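Local coordinates for Sodium/calcium exchanger membrane region domain-containing protein (Archaeoglobus fulgidus, PDB 4KPP) that exchanges protons for calcium ions across the membrane as a CAX-type member of the sodium/calcium exchanger family, at residues Y79-D82 / G83-W87; G93-Y96 / V97-A100; E242-A245 / V246-A250. All coordinates share one frame; numbering follows the deposited sequence.

Contact 1. Residues Y79-D82 / G83-W87; sequences YAVD and GYFAW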
loop_
_atom_site.group_PDB
_atom_site.type_symbol
_atom_site.label_atom_id
_atom_site.label_comp_id
_atom_site.label_asym_id
_atom_site.label_seq_id
_atom_site.Cartn_x
_atom_site.Cartn_y
_atom_site.Cartn_z
ATOM N N TYR A 79 1.251 6.445 -3.260
ATOM C CA TYR A 79 0.435 7.650 -3.197
ATOM C C TYR A 79 0.918 8.694 -4.194
ATOM O O TYR A 79 0.116 9.413 -4.786
ATOM C CB TYR A 79 0.417 8.228 -1.777
ATOM C CG TYR A 79 -0.512 7.485 -0.851
ATOM C CD1 TYR A 79 -0.165 6.240 -0.341
ATOM C CD2 TYR A 79 -1.742 8.023 -0.492
ATOM C CE1 TYR A 79 -1.015 5.552 0.499
ATOM C CE2 TYR A 79 -2.598 7.344 0.350
ATOM C CZ TYR A 79 -2.229 6.110 0.844
ATOM O OH TYR A 79 -3.076 5.424 1.682
ATOM N N ALA A 80 2.231 8.763 -4.384
ATOM C CA ALA A 80 2.815 9.756 -5.278
ATOM C C ALA A 80 2.574 9.414 -6.744
ATOM O O ALA A 80 2.249 10.290 -7.543
ATOM C CB ALA A 80 4.298 9.910 -5.000
ATOM N N VAL A 81 2.736 8.141 -7.091
ATOM C CA VAL A 81 2.490 7.683 -8.456
ATOM C C VAL A 81 1.004 7.743 -8.804
ATOM O O VAL A 81 0.625 8.258 -9.858
ATOM C CB VAL A 81 3.020 6.249 -8.686
ATOM C CG1 VAL A 81 2.551 5.709 -10.034
ATOM C CG2 VAL A 81 4.541 6.220 -8.594
ATOM N N ASP A 82 0.160 7.225 -7.917
ATOM C CA ASP A 82 -1.277 7.257 -8.153
ATOM C C ASP A 82 -1.782 8.693 -8.098
ATOM O O ASP A 82 -2.702 9.068 -8.826
ATOM C CB ASP A 82 -2.016 6.404 -7.125
ATOM C CG ASP A 82 -3.380 5.958 -7.614
ATOM O OD1 ASP A 82 -3.782 6.364 -8.727
ATOM O OD2 ASP A 82 -4.054 5.204 -6.880
ATOM N N GLY A 83 -1.167 9.491 -7.230
ATOM C CA GLY A 83 -1.487 10.901 -7.125
ATOM C C GLY A 83 -1.168 11.649 -8.404
ATOM O O GLY A 83 -1.906 12.553 -8.799
ATOM N N TYR A 84 -0.068 11.276 -9.053
ATOM C CA TYR A 84 0.305 11.892 -10.321
ATOM C C TYR A 84 -0.747 11.622 -11.387
ATOM O O TYR A 84 -1.128 12.518 -12.133
ATOM C CB TYR A 84 1.674 11.396 -10.805
ATOM C CG TYR A 84 1.981 11.810 -12.230
ATOM C CD1 TYR A 84 2.429 13.092 -12.520
ATOM C CD2 TYR A 84 1.809 10.923 -13.288
ATOM C CE1 TYR A 84 2.701 13.480 -13.819
ATOM C CE2 TYR A 84 2.077 11.304 -14.591
ATOM C CZ TYR A 84 2.523 12.582 -14.848
ATOM O OH TYR A 84 2.791 12.965 -16.140
ATOM N N PHE A 85 -1.196 10.374 -11.459
ATOM C CA PHE A 85 -2.245 9.976 -12.393
ATOM C C PHE A 85 -3.539 10.745 -12.140
ATOM O O PHE A 85 -4.216 11.162 -13.077
ATOM C CB PHE A 85 -2.522 8.477 -12.272
ATOM C CG PHE A 85 -1.444 7.610 -12.847
ATOM C CD1 PHE A 85 -0.769 7.994 -13.990
ATOM C CD2 PHE A 85 -1.108 6.409 -12.245
ATOM C CE1 PHE A 85 0.216 7.202 -14.525
ATOM C CE2 PHE A 85 -0.117 5.608 -12.776
ATOM C CZ PHE A 85 0.545 6.006 -13.917
ATOM N N ALA A 86 -3.888 10.919 -10.871
ATOM C CA ALA A 86 -5.090 11.666 -10.521
ATOM C C ALA A 86 -4.941 13.152 -10.857
ATOM O O ALA A 86 -5.901 13.797 -11.279
ATOM C CB ALA A 86 -5.441 11.469 -9.049
ATOM N N TRP A 87 -3.737 13.691 -10.675
ATOM C CA TRP A 87 -3.478 15.087 -11.015
ATOM C C TRP A 87 -3.637 15.322 -12.512
ATOM O O TRP A 87 -4.305 16.269 -12.934
ATOM C CB TRP A 87 -2.084 15.532 -10.560
ATOM C CG TRP A 87 -1.820 16.990 -10.835
ATOM C CD1 TRP A 87 -1.337 17.535 -11.994
ATOM C CD2 TRP A 87 -2.044 18.088 -9.943
ATOM N NE1 TRP A 87 -1.241 18.899 -11.874
ATOM C CE2 TRP A 87 -1.668 19.265 -10.624
ATOM C CE3 TRP A 87 -2.520 18.191 -8.632
ATOM C CZ2 TRP A 87 -1.755 20.527 -10.037
ATOM C CZ3 TRP A 87 -2.605 19.445 -8.053
ATOM C CH2 TRP A 87 -2.226 20.595 -8.754
#
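Phe85 lies alongside Val81, one turn earlier on the same helix, and its CB, CG, CD2 and CE2 each touch the preceding turn. Its CB sits 3.5 Å from Asp82 O. With CG beside the backbone N (chi1 -73°), the ring swings back toward the preceding turn instead of on along the helix. CG and then CD2 pass the carbonyl of Val81, CD2 at 3.5 Å from Val81 O, and CE2 ends against the valine methyl, 3.8 Å from Val81 CG1. That methyl is set anti to its own backbone N, and the two side chains run side by side in the same direction. The same pair is tied through the backbone, Phe85 N giving a nearly straight bond (163°) to Val81 O at 3.2 Å. Gly83 N reaches Tyr79 O at 2.8 Å, less straight and from above the carbonyl plane. Outside the stretch, Asn103 of helix 96-127 lies against both Val81 and Phe85, while Tyr79 OH is hydrogen-bonded to Asn284. This is i to i+4 packing on a regular alpha helix, here helix 76-91, largely within a predicted transmembrane segment of the sodium/calcium exchanger fold.

Contact 2. Residues G93-Y96 / V97-A100; sequences GGEY and VHYA
Glu95 O takes two backbone donors of the first helical turn: Tyr99 N donates at 3.1 Å, in the carbonyl plane and fairly straight (157°), and His98 N adds a weak bond, also 3.1 Å long. The carbonyl belongs to a type II' beta turn from Gly93 to Tyr96, with Gly94 and Glu95 at its corner, which feeds the chain into helix 96-127. Gly94 O accepts Val97 N as well.

The ring of Tyr99 packs back against Glu95. One face is met by Glu95 O, 3.3 Å from Tyr99 CG and offset toward the ring's rim. Glu95 CB also lies over the ring, a CH-pi contact 4.1 Å from the Tyr99 centroid. Tyr99 turns an edge to the face of Tyr96 in an offset edge-to-face pair, with centroids 5.9 Å apart and planes at 87°; the nearest carbons are Tyr96 CD1 and Tyr99 CD2. Tyr99 also meets Phe243 of helix 242-267 in an edge-to-face pair, while Tyr96 OH makes a weak hydrogen bond to Glu229.

A bend at chi2 (-59°) curls the Glu95 chain so that its carboxylate comes up to the edge of the His98 imidazole. Glu95 OE1 lies 3.7 Å from His98 CD2, near the ring plane, though the carboxylate itself is turned well out of that plane. A water at the edge of the Tyr99 ring, 2.6 Å from Tyr99 OH, also donates a weak bond to Glu95 OE1.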
loop_
_atom_site.group_PDB
_atom_site.type_symbol
_atom_site.label_atom_id
_atom_site.label_comp_id
_atom_site.label_asym_id
_atom_site.label_seq_id
_atom_site.Cartn_x
_atom_site.Cartn_y
_atom_site.Cartn_z
ATOM N N GLY A 93 -7.106 15.228 -18.244
ATOM C CA GLY A 93 -8.177 14.317 -18.599
ATOM C C GLY A 93 -7.673 13.174 -19.451
ATOM O O GLY A 93 -6.544 12.713 -19.275
ATOM N N GLY A 94 -8.507 12.717 -20.379
ATOM C CA GLY A 94 -8.129 11.630 -21.260
ATOM C C GLY A 94 -7.957 10.322 -20.515
ATOM O O GLY A 94 -8.722 10.016 -19.599
ATOM N N GLU A 95 -6.938 9.561 -20.899
ATOM C CA GLU A 95 -6.717 8.228 -20.353
ATOM C C GLU A 95 -6.328 8.237 -18.877
ATOM O O GLU A 95 -6.466 7.227 -18.190
ATOM C CB GLU A 95 -5.659 7.488 -21.175
ATOM C CG GLU A 95 -6.115 7.121 -22.575
ATOM C CD GLU A 95 -7.345 6.231 -22.565
ATOM O OE1 GLU A 95 -7.248 5.086 -22.076
ATOM O OE2 GLU A 95 -8.409 6.679 -23.040
ATOM N N TYR A 96 -5.848 9.378 -18.392
ATOM C CA TYR A 96 -5.413 9.490 -17.003
ATOM C C TYR A 96 -6.564 9.284 -16.014
ATOM O O TYR A 96 -6.338 8.939 -14.851
ATOM C CB TYR A 96 -4.712 10.831 -16.759
ATOM C CG TYR A 96 -3.380 10.967 -17.476
ATOM C CD1 TYR A 96 -2.262 10.262 -17.045
ATOM C CD2 TYR A 96 -3.241 11.804 -18.577
ATOM C CE1 TYR A 96 -1.045 10.378 -17.692
ATOM C CE2 TYR A 96 -2.024 11.930 -19.230
ATOM C CZ TYR A 96 -0.929 11.214 -18.781
ATOM O OH TYR A 96 0.285 11.331 -19.420
ATOM N N VAL A 97 -7.794 9.490 -16.483
ATOM C CA VAL A 97 -8.982 9.228 -15.679
ATOM C C VAL A 97 -9.073 7.751 -15.297
ATOM O O VAL A 97 -9.339 7.410 -14.143
ATOM C CB VAL A 97 -10.270 9.629 -16.427
ATOM C CG1 VAL A 97 -11.496 9.277 -15.600
ATOM C CG2 VAL A 97 -10.255 11.120 -16.773
ATOM N N HIS A 98 -8.850 6.878 -16.274
ATOM C CA HIS A 98 -8.890 5.442 -16.031
ATOM C C HIS A 98 -7.652 4.989 -15.267
ATOM O O HIS A 98 -7.740 4.116 -14.407
ATOM C CB HIS A 98 -8.996 4.664 -17.345
ATOM C CG HIS A 98 -9.987 5.234 -18.311
ATOM N ND1 HIS A 98 -11.340 5.285 -18.047
ATOM C CD2 HIS A 98 -9.825 5.772 -19.540
ATOM C CE1 HIS A 98 -11.965 5.835 -19.072
ATOM N NE2 HIS A 98 -11.067 6.141 -19.994
ATOM N N TYR A 99 -6.504 5.582 -15.587
ATOM C CA TYR A 99 -5.236 5.178 -14.979
ATOM C C TYR A 99 -5.236 5.345 -13.459
ATOM O O TYR A 99 -4.658 4.530 -12.741
ATOM C CB TYR A 99 -4.060 5.947 -15.589
ATOM C CG TYR A 99 -3.783 5.632 -17.047
ATOM C CD1 TYR A 99 -4.343 4.517 -17.667
ATOM C CD2 TYR A 99 -2.950 6.449 -17.803
ATOM C CE1 TYR A 99 -4.085 4.234 -19.003
ATOM C CE2 TYR A 99 -2.685 6.173 -19.136
ATOM C CZ TYR A 99 -3.254 5.067 -19.731
ATOM O OH TYR A 99 -2.987 4.799 -21.056
ATOM N N ALA A 100 -5.890 6.397 -12.976
ATOM C CA ALA A 100 -5.928 6.684 -11.548
ATOM C C ALA A 100 -6.583 5.547 -10.779
ATOM O O ALA A 100 -6.099 5.136 -9.723
ATOM C CB ALA A 100 -6.658 7.997 -11.282
HETATM O O HOH W 1 -4.315 3.273 -22.614
#

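Contact 3. Residues E242-A245 / V246-A250; sequences EFLA and VQWIA
Leu244 and Trp248 both carry CG beside the backbone N and anti to the carbonyl carbon (chi1 -59° and -53°), which brings the leucine tip up to the indole one turn later. Leu244 CD2 lies in the ring plane, at the pyrrole edge, 4.0 Å from Trp248 CD1. The indole has Gln247 CG over the centre of one face, and beyond the stretch it meets Phe348 with the planes steeply inclined. Ile249 lies back along Ala245, its CD1 4.0 Å from Ala245 CA.

The backbone beneath these groups is not a plain alpha helix. Near the start of helix 242-267 a wider pi-type turn spans 246-249, and Trp248 has a phi of -114°, more negative than in a regular alpha helix. Leu244 O is shared: Trp248 N binds it at 2.9 Å and Ile249 N weakly at 3.3 Å. Ala245 O draws Ala250 N, five residues on, at 2.9 Å and almost straight along the carbonyl bond, with Ile249 N as a weak second donor. Since Ala250 N goes to Ala245 O, Val246 O does not take it up in the usual alpha pattern; Asn103 of helix 96-127 donates to that carbonyl instead. Before the widening the spacing is regular: Val246 N meets Glu242 O at 3.0 Å, while the carboxylate of Glu242 forms a salt bridge with Arg236.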
loop_
_atom_site.group_PDB
_atom_site.type_symbol
_atom_site.label_atom_id
_atom_site.label_comp_id
_atom_site.label_asym_id
_atom_site.label_seq_id
_atom_site.Cartn_x
_atom_site.Cartn_y
_atom_site.Cartn_z
ATOM N N GLU A 242 -1.072 -0.268 -22.160
ATOM C CA GLU A 242 -0.708 0.678 -21.109
ATOM C C GLU A 242 -1.360 0.362 -19.765
ATOM O O GLU A 242 -0.821 0.707 -18.713
ATOM C CB GLU A 242 -1.059 2.104 -21.538
ATOM C CG GLU A 242 -0.251 2.619 -22.716
ATOM C CD GLU A 242 -0.842 3.880 -23.313
ATOM O OE1 GLU A 242 -1.995 3.825 -23.789
ATOM O OE2 GLU A 242 -0.159 4.927 -23.307
ATOM N N PHE A 243 -2.518 -0.290 -19.801
ATOM C CA PHE A 243 -3.227 -0.635 -18.574
ATOM C C PHE A 243 -2.458 -1.649 -17.746
ATOM O O PHE A 243 -2.540 -1.645 -16.521
ATOM C CB PHE A 243 -4.634 -1.156 -18.871
ATOM C CG PHE A 243 -5.651 -0.069 -19.037
ATOM C CD1 PHE A 243 -6.138 0.614 -17.932
ATOM C CD2 PHE A 243 -6.120 0.276 -20.294
ATOM C CE1 PHE A 243 -7.075 1.623 -18.077
ATOM C CE2 PHE A 243 -7.058 1.283 -20.449
ATOM C CZ PHE A 243 -7.538 1.959 -19.337
ATOM N N LEU A 244 -1.705 -2.514 -18.417
ATOM C CA LEU A 244 -0.900 -3.507 -17.721
ATOM C C LEU A 244 0.251 -2.839 -16.969
ATOM O O LEU A 244 0.609 -3.254 -15.865
ATOM C CB LEU A 244 -0.371 -4.550 -18.704
ATOM C CG LEU A 244 -1.425 -5.329 -19.500
ATOM C CD1 LEU A 244 -0.761 -6.302 -20.462
ATOM C CD2 LEU A 244 -2.397 -6.061 -18.576
ATOM N N ALA A 245 0.820 -1.798 -17.567
ATOM C CA ALA A 245 1.908 -1.053 -16.943
ATOM C C ALA A 245 1.396 -0.240 -15.755
ATOM O O ALA A 245 1.973 -0.275 -14.671
ATOM C CB ALA A 245 2.583 -0.143 -17.965
ATOM N N VAL A 246 0.305 0.485 -15.973
ATOM C CA VAL A 246 -0.314 1.314 -14.941
ATOM C C VAL A 246 -0.810 0.487 -13.756
ATOM O O VAL A 246 -0.645 0.876 -12.598
ATOM C CB VAL A 246 -1.494 2.129 -15.524
ATOM C CG1 VAL A 246 -2.318 2.772 -14.412
ATOM C CG2 VAL A 246 -0.983 3.181 -16.492
ATOM N N GLN A 247 -1.394 -0.668 -14.051
ATOM C CA GLN A 247 -2.041 -1.476 -13.025
ATOM C C GLN A 247 -1.098 -2.453 -12.333
ATOM O O GLN A 247 -1.230 -2.705 -11.134
ATOM C CB GLN A 247 -3.223 -2.234 -13.628
ATOM C CG GLN A 247 -4.152 -2.861 -12.617
ATOM C CD GLN A 247 -5.471 -3.290 -13.232
ATOM O OE1 GLN A 247 -6.523 -3.173 -12.607
ATOM N NE2 GLN A 247 -5.419 -3.790 -14.460
ATOM N N TRP A 248 -0.144 -3.006 -13.077
ATOM C CA TRP A 248 0.684 -4.079 -12.529
ATOM C C TRP A 248 2.159 -3.730 -12.340
ATOM O O TRP A 248 2.756 -4.086 -11.323
ATOM C CB TRP A 248 0.534 -5.357 -13.360
ATOM C CG TRP A 248 -0.893 -5.782 -13.530
ATOM C CD1 TRP A 248 -1.560 -5.957 -14.707
ATOM C CD2 TRP A 248 -1.837 -6.071 -12.489
ATOM N NE1 TRP A 248 -2.852 -6.344 -14.466
ATOM C CE2 TRP A 248 -3.050 -6.422 -13.112
ATOM C CE3 TRP A 248 -1.773 -6.074 -11.092
ATOM C CZ2 TRP A 248 -4.190 -6.771 -12.388
ATOM C CZ3 TRP A 248 -2.907 -6.421 -10.374
ATOM C CH2 TRP A 248 -4.099 -6.765 -11.022
ATOM N N ILE A 249 2.747 -3.041 -13.311
ATOM C CA ILE A 249 4.168 -2.721 -13.229
ATOM C C ILE A 249 4.444 -1.572 -12.266
ATOM O O ILE A 249 5.327 -1.670 -11.417
ATOM C CB ILE A 249 4.775 -2.412 -14.611
ATOM C CG1 ILE A 249 4.605 -3.613 -15.541
ATOM C CG2 ILE A 249 6.250 -2.067 -14.479
ATOM C CD1 ILE A 249 5.195 -3.401 -16.919
ATOM N N ALA A 250 3.683 -0.489 -12.392
ATOM C CA ALA A 250 3.863 0.675 -11.523
ATOM C C ALA A 250 3.697 0.383 -10.022
ATOM O O ALA A 250 4.519 0.824 -9.223
ATOM C CB ALA A 250 2.969 1.844 -11.967
#

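In the fold
Contact 1 lies on helix 76-91 and contact 2 at the start of helix 96-127, both in the first exchanger half, with centres 11 Å apart; contact 3 is in the second, about 13 Å from each, centre to centre. Val246 is where all three meet: Phe85 CE2 of contact 1 comes within 3.9 Å of Val246 CG1, and Tyr99 O of contact 2 within 3.4 Å of the same methyl. Between contacts 1 and 2, Phe85 CB packs 3.9 Å from Ala100 CA. Between contacts 2 and 3, His98 CB lies 3.7 Å from Phe243 CZ. All three stand away from the calcium site of Ile330, Asp333, Lys335 and Glu340; the packing between them joins helices of the two halves.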